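Local coordinates for protein BCL2-like 10 (Danio rerio, PDB 6FBX) that restrains apoptosis as a pro-survival member of the Bcl-2 family, taking up the BH3 segment of the pro-apoptotic protein Bad, at residues A[37-42]-A[90-95]. Numbering follows the deposited sequence.
Sequences EAMRYL and RVVSIF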
ATOM      1  N   GLU A  37       7.969  -2.378  11.633  1.00 26.05           N
ATOM      2  CA  GLU A  37       8.254  -1.143  12.355  1.00 28.71           C
ATOM      3  C   GLU A  37       8.546  -0.005  11.385  1.00 25.65           C
ATOM      4  O   GLU A  37       8.071   1.122  11.575  1.00 27.25           O
ATOM      5  CB  GLU A  37       9.430  -1.347  13.311  1.00 35.43           C
ATOM      6  CG  GLU A  37       9.733  -0.131  14.173  1.00 46.17           C
ATOM      7  CD  GLU A  37      10.715  -0.431  15.289  1.00 58.62           C
ATOM      8  OE1 GLU A  37      10.994   0.481  16.095  1.00 66.08           O
ATOM      9  OE2 GLU A  37      11.204  -1.578  15.363  1.00 62.51           O
ATOM     10  N   ALA A  38       9.305  -0.288  10.327  1.00 24.36           N
ATOM     11  CA  ALA A  38       9.644   0.746   9.355  1.00 25.15           C
ATOM     12  C   ALA A  38       8.417   1.203   8.577  1.00 23.26           C
ATOM     13  O   ALA A  38       8.212   2.409   8.384  1.00 24.08           O
ATOM     14  CB  ALA A  38      10.718   0.233   8.400  1.00 26.47           C
ATOM     15  N   MET A  39       7.592   0.263   8.115  1.00 23.54           N
ATOM     16  CA  MET A  39       6.425   0.643   7.322  1.00 22.54           C
ATOM     17  C   MET A  39       5.421   1.421   8.162  1.00 22.84           C
ATOM     18  O   MET A  39       4.834   2.400   7.686  1.00 23.83           O
ATOM     19  CB  MET A  39       5.763  -0.594   6.716  1.00 21.97           C
ATOM     20  CG  MET A  39       4.552  -0.275   5.846  1.00 22.94           C
ATOM     21  SD  MET A  39       4.951   0.760   4.426  1.00 22.05           S
ATOM     22  CE  MET A  39       5.676  -0.446   3.320  1.00 22.61           C
ATOM     23  N   ARG A  40       5.199   0.993   9.406  1.00 23.37           N
ATOM     24  CA  ARG A  40       4.337   1.747  10.310  1.00 25.17           C
ATOM     25  C   ARG A  40       4.773   3.204  10.395  1.00 27.19           C
ATOM     26  O   ARG A  40       3.945   4.121  10.337  1.00 28.04           O
ATOM     27  CB  ARG A  40       4.359   1.118  11.701  1.00 26.69           C
ATOM     28  CG  ARG A  40       3.587  -0.168  11.843  1.00 26.28           C
ATOM     29  CD  ARG A  40       3.563  -0.560  13.302  1.00 28.13           C
ATOM     30  NE  ARG A  40       2.979  -1.873  13.535  1.00 27.09           N
ATOM     31  CZ  ARG A  40       2.727  -2.362  14.745  1.00 29.66           C
ATOM     32  NH1 ARG A  40       3.008  -1.645  15.829  1.00 33.42           N
ATOM     33  NH2 ARG A  40       2.198  -3.569  14.875  1.00 30.26           N
ATOM     34  N   TYR A  41       6.077   3.433  10.553  1.00 25.81           N
ATOM     35  CA  TYR A  41       6.583   4.794  10.685  1.00 26.93           C
ATOM     36  C   TYR A  41       6.438   5.559   9.375  1.00 26.15           C
ATOM     37  O   TYR A  41       5.918   6.679   9.353  1.00 25.95           O
ATOM     38  CB  TYR A  41       8.045   4.764  11.129  1.00 29.59           C
ATOM     39  CG  TYR A  41       8.679   6.132  11.231  1.00 34.63           C
ATOM     40  CD1 TYR A  41       9.303   6.714  10.135  1.00 38.13           C
ATOM     41  CD2 TYR A  41       8.650   6.843  12.421  1.00 38.82           C
ATOM     42  CE1 TYR A  41       9.880   7.966  10.222  1.00 43.56           C
ATOM     43  CE2 TYR A  41       9.224   8.096  12.518  1.00 44.26           C
ATOM     44  CZ  TYR A  41       9.838   8.653  11.417  1.00 47.49           C
ATOM     45  OH  TYR A  41      10.413   9.899  11.510  1.00 53.03           O
ATOM     46  N   LEU A  42       6.889   4.959   8.271  1.00 23.46           N
ATOM     47  CA  LEU A  42       6.962   5.678   7.003  1.00 22.24           C
ATOM     48  C   LEU A  42       5.581   5.935   6.418  1.00 23.14           C
ATOM     49  O   LEU A  42       5.305   7.041   5.940  1.00 24.34           O
ATOM     50  CB  LEU A  42       7.821   4.890   6.014  1.00 21.84           C
ATOM     51  CG  LEU A  42       9.307   4.871   6.372  1.00 24.35           C
ATOM     52  CD1 LEU A  42      10.042   3.786   5.594  1.00 25.17           C
ATOM     53  CD2 LEU A  42       9.926   6.229   6.100  1.00 28.27           C
ATOM     54  N   ARG A  90       6.664   5.037  -3.853  1.00 22.59           N
ATOM     55  CA  ARG A  90       5.360   4.669  -4.397  1.00 24.05           C
ATOM     56  C   ARG A  90       4.774   3.479  -3.651  1.00 22.69           C
ATOM     57  O   ARG A  90       3.554   3.401  -3.449  1.00 20.96           O
ATOM     58  CB  ARG A  90       5.491   4.374  -5.890  1.00 26.05           C
ATOM     59  CG  ARG A  90       5.838   5.608  -6.698  1.00 29.87           C
ATOM     60  CD  ARG A  90       6.053   5.299  -8.159  1.00 33.80           C
ATOM     61  NE  ARG A  90       6.311   6.514  -8.926  1.00 39.38           N
ATOM     62  CZ  ARG A  90       6.442   6.552 -10.248  1.00 43.66           C
ATOM     63  NH1 ARG A  90       6.675   7.708 -10.855  1.00 46.06           N
ATOM     64  NH2 ARG A  90       6.337   5.439 -10.966  1.00 46.37           N
ATOM     65  N   VAL A  91       5.628   2.546  -3.226  1.00 19.71           N
ATOM     66  CA  VAL A  91       5.176   1.432  -2.396  1.00 19.79           C
ATOM     67  C   VAL A  91       4.581   1.950  -1.092  1.00 20.87           C
ATOM     68  O   VAL A  91       3.522   1.496  -0.648  1.00 19.76           O
ATOM     69  CB  VAL A  91       6.337   0.453  -2.140  1.00 20.99           C
ATOM     70  CG1 VAL A  91       5.945  -0.599  -1.105  1.00 20.83           C
ATOM     71  CG2 VAL A  91       6.761  -0.210  -3.442  1.00 24.17           C
ATOM     72  N   VAL A  92       5.265   2.894  -0.446  1.00 18.51           N
ATOM     73  CA  VAL A  92       4.749   3.448   0.802  1.00 18.51           C
ATOM     74  C   VAL A  92       3.370   4.056   0.581  1.00 17.90           C
ATOM     75  O   VAL A  92       2.453   3.857   1.386  1.00 21.39           O
ATOM     76  CB  VAL A  92       5.738   4.474   1.384  1.00 20.50           C
ATOM     77  CG1 VAL A  92       5.110   5.230   2.555  1.00 22.52           C
ATOM     78  CG2 VAL A  92       7.013   3.780   1.843  1.00 21.79           C
ATOM     79  N   SER A  93       3.194   4.798  -0.515  1.00 23.17           N
ATOM     80  CA  SER A  93       1.901   5.425  -0.771  0.63 22.03           C
ATOM     81  C   SER A  93       0.801   4.388  -0.938  1.00 21.31           C
ATOM     82  O   SER A  93      -0.342   4.633  -0.538  1.00 20.92           O
ATOM     83  CB  SER A  93       1.977   6.326  -2.003  0.63 23.46           C
ATOM     84  OG  SER A  93       1.883   5.591  -3.208  0.63 23.55           O
ATOM     85  N   ILE A  94       1.121   3.228  -1.518  1.00 20.56           N
ATOM     86  CA  ILE A  94       0.128   2.163  -1.642  1.00 20.70           C
ATOM     87  C   ILE A  94      -0.318   1.705  -0.259  1.00 21.60           C
ATOM     88  O   ILE A  94      -1.518   1.547   0.008  1.00 19.98           O
ATOM     89  CB  ILE A  94       0.691   0.995  -2.476  1.00 21.95           C
ATOM     90  CG1 ILE A  94       0.840   1.429  -3.938  1.00 20.99           C
ATOM     91  CG2 ILE A  94      -0.207  -0.240  -2.350  1.00 21.76           C
ATOM     92  CD1 ILE A  94       1.509   0.404  -4.846  1.00 22.00           C
ATOM     93  N   PHE A  95       0.644   1.501   0.650  1.00 19.37           N
ATOM     94  CA  PHE A  95       0.310   1.115   2.017  1.00 19.71           C
ATOM     95  C   PHE A  95      -0.468   2.217   2.727  1.00 19.75           C
ATOM     96  O   PHE A  95      -1.473   1.944   3.392  1.00 20.80           O
ATOM     97  CB  PHE A  95       1.586   0.767   2.795  1.00 19.68           C
ATOM     98  CG  PHE A  95       2.062  -0.642   2.580  1.00 20.92           C
ATOM     99  CD1 PHE A  95       1.983  -1.578   3.599  1.00 21.63           C
ATOM    100  CD2 PHE A  95       2.577  -1.035   1.360  1.00 19.37           C
ATOM    101  CE1 PHE A  95       2.415  -2.873   3.407  1.00 23.37           C
ATOM    102  CE2 PHE A  95       3.013  -2.336   1.161  1.00 20.74           C
ATOM    103  CZ  PHE A  95       2.929  -3.254   2.185  1.00 21.21           C
TER
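Val91 is the first residue of 90-95 to touch Met39, and only lightly: its CG1 lies 4.4 Å from Met39 CE. Val92 points more squarely at the other helix and divides its two methyls. CG1, anti to the backbone N (chi1 170°), rests 3.8 Å from Leu42 O, against the backbone of 37-42, while CG2 comes within 4.4 Å of Leu42 CB and makes a looser contact with Met39 SD. Leu42 also packs on an aromatic side chain of the bound peptide. Phe95 gives the contact its character. Met39, bent at chi2 and chi3, hooks its terminal methyl over the ring, CE sitting 3.6 Å from the centroid of Phe95 and 10° off the normal, a CH-pi contact over the centre of the face. Met39 SD stands obliquely, 4.2 Å from that centroid, in a Met-aromatic contact, and Met39 CG closes on Phe95 CD1 at 3.7 Å. An alanine in place of Phe95 would probably open a gap where the ring face meets Met39 CE and leave the thioether less restrained in its rotation, though CB would still touch SD. Leu16 of helix 2-24 touches both Met39 and Phe95, and Trp140 of helix 139-146 packs on Met39. Helix 88-107 is the central hydrophobic helix of the Bcl-2 fold, and the segments 37-42 and 90-95 cross at 79°. With buried apolar and sulfur-aromatic packing in place of polar bonds, the join depends on close fit and on keeping water out of the core, the Met39 methyl and sulfur meeting the pi face of Phe95.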